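Side-chain contact in L-ribulose 3-epimerase (Mesorhizobium loti, PDB 3VYL), which catalyses the epimerisation of ketoses at C3, interconverting L-ribulose and L-xylulose most efficiently, probably with the help of a bound manganese ion: residues Q90-T95 / V142-E147. Sequence-based numbering, arbitrary orientation.
Sequences QTIALT and VTLNLE. With MN (manganese (II) ion), chain I.
Val142 meets helix 78-98 with both of its methyls, each on a different residue one turn apart: CG2 of Val142 lies 3.7 Å from CG2 of Ile92, and CG1 of Val142 lies 3.8 Å from CG2 of Thr95. A beta-branched residue suits this place because its two methyls spread from CB and can reach two residues a turn apart. Ile92 likewise divides its work. With CG1 beside the backbone N (chi1 -68°), CG2 falls anti to N and takes Val142, while the longer arm runs on extended through CG1 and brings CD1 of Ile92 to 4.3 Å from CD2 of Leu144, a looser touch. Leu144 reaches this point through its length, although the side chain does not set out toward the helix from its backbone. Thr95 has a polar branch and an apolar one, and a hydrogen bond sorts them. Turned back along the helix, OG1 of Thr95 lies 2.9 Å from O of Thr91, arriving 31° out of the carbonyl plane on the face opposite to the backbone N of Thr95, which binds the same oxygen. The buried hydroxyl is thereby satisfied, and the methyl is left directed at Val142. With an alanine in its place, a gap would probably open beside Val142 CG1, while Thr91 O would keep the backbone N but lose the hydroxyl. Ala137 of helix 120-139 also touches Ile92, Val142 and Leu144, so a second helix packs against the cluster. Farther along the strand, Glu147 extends to bind manganese through OE2, with Asp180, His206 and Glu241 completing the protein ligands. Apolar side chains joining an outer helix to the start of an inner parallel strand, with the metal ligand at the strand's C-terminal end, are characteristic of the xylose isomerase-like TIM barrel.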
# COMPACT_ATOMS: atom_id res chain seq x y z
N GLN A 90 -34.28 -5.53 -25.99
CA GLN A 90 -33.82 -4.70 -27.09
C GLN A 90 -32.30 -4.58 -27.09
O GLN A 90 -31.65 -4.72 -28.12
CB GLN A 90 -34.48 -3.32 -27.02
CG GLN A 90 -34.65 -2.64 -28.36
CD GLN A 90 -35.49 -1.37 -28.28
OE1 GLN A 90 -36.29 -1.20 -27.34
NE2 GLN A 90 -35.33 -0.48 -29.25
N THR A 91 -31.73 -4.36 -25.91
CA THR A 91 -30.28 -4.25 -25.73
C THR A 91 -29.54 -5.52 -26.17
O THR A 91 -28.44 -5.45 -26.73
CB THR A 91 -29.92 -3.93 -24.26
OG1 THR A 91 -30.72 -2.83 -23.80
CG2 THR A 91 -28.44 -3.56 -24.11
N ILE A 92 -30.15 -6.67 -25.90
CA ILE A 92 -29.61 -7.96 -26.33
C ILE A 92 -29.52 -8.01 -27.86
O ILE A 92 -28.42 -8.20 -28.41
CB ILE A 92 -30.44 -9.13 -25.78
CG1 ILE A 92 -30.28 -9.21 -24.26
CG2 ILE A 92 -30.02 -10.43 -26.44
CD1 ILE A 92 -31.17 -10.22 -23.58
N ALA A 93 -30.65 -7.80 -28.53
CA ALA A 93 -30.70 -7.78 -29.99
C ALA A 93 -29.73 -6.76 -30.59
O ALA A 93 -29.12 -7.01 -31.64
CB ALA A 93 -32.12 -7.52 -30.48
N LEU A 94 -29.56 -5.62 -29.92
CA LEU A 94 -28.53 -4.67 -30.34
C LEU A 94 -27.12 -5.29 -30.28
O LEU A 94 -26.38 -5.24 -31.27
CB LEU A 94 -28.60 -3.38 -29.51
CG LEU A 94 -27.56 -2.31 -29.86
CD1 LEU A 94 -27.87 -1.64 -31.19
CD2 LEU A 94 -27.48 -1.26 -28.76
N THR A 95 -26.76 -5.89 -29.15
CA THR A 95 -25.45 -6.52 -28.95
C THR A 95 -25.21 -7.59 -30.02
O THR A 95 -24.20 -7.56 -30.74
CB THR A 95 -25.33 -7.16 -27.54
OG1 THR A 95 -25.59 -6.16 -26.53
CG2 THR A 95 -23.94 -7.76 -27.31
N VAL A 142 -25.21 -14.36 -26.31
CA VAL A 142 -24.68 -13.31 -25.44
C VAL A 142 -24.85 -13.61 -23.96
O VAL A 142 -25.84 -14.19 -23.53
CB VAL A 142 -25.25 -11.89 -25.75
CG1 VAL A 142 -24.96 -11.47 -27.19
CG2 VAL A 142 -26.73 -11.79 -25.41
N THR A 143 -23.87 -13.18 -23.17
CA THR A 143 -23.90 -13.36 -21.72
C THR A 143 -24.49 -12.13 -21.03
O THR A 143 -24.41 -11.02 -21.57
CB THR A 143 -22.48 -13.59 -21.20
OG1 THR A 143 -21.63 -12.54 -21.70
CG2 THR A 143 -21.95 -14.93 -21.69
N LEU A 144 -25.12 -12.32 -19.88
CA LEU A 144 -25.52 -11.18 -19.04
C LEU A 144 -24.53 -11.00 -17.88
O LEU A 144 -24.34 -11.91 -17.05
CB LEU A 144 -26.94 -11.34 -18.49
CG LEU A 144 -28.24 -11.39 -19.32
CD1 LEU A 144 -29.44 -11.43 -18.38
CD2 LEU A 144 -28.39 -10.26 -20.33
N ASN A 145 -23.90 -9.83 -17.81
CA ASN A 145 -22.98 -9.52 -16.73
C ASN A 145 -23.52 -8.40 -15.86
O ASN A 145 -23.61 -7.25 -16.30
CB ASN A 145 -21.60 -9.18 -17.27
CG ASN A 145 -21.19 -10.09 -18.40
OD1 ASN A 145 -21.69 -9.96 -19.52
ND2 ASN A 145 -20.29 -11.03 -18.12
N LEU A 146 -23.89 -8.76 -14.64
CA LEU A 146 -24.51 -7.87 -13.68
C LEU A 146 -23.50 -6.91 -13.05
O LEU A 146 -22.63 -7.37 -12.30
CB LEU A 146 -25.15 -8.71 -12.59
CG LEU A 146 -26.63 -9.06 -12.68
CD1 LEU A 146 -27.10 -9.43 -14.08
CD2 LEU A 146 -26.95 -10.16 -11.68
N GLU A 147 -23.59 -5.60 -13.34
CA GLU A 147 -22.65 -4.65 -12.72
C GLU A 147 -22.99 -4.43 -11.27
O GLU A 147 -24.14 -4.18 -10.90
CB GLU A 147 -22.48 -3.31 -13.45
CG GLU A 147 -21.18 -2.60 -13.05
CD GLU A 147 -20.87 -1.31 -13.80
OE1 GLU A 147 -21.60 -0.95 -14.74
OE2 GLU A 147 -19.87 -0.65 -13.46
MN MN I . -18.63 0.61 -14.59
O HOH W 1 -20.34 2.24 -14.41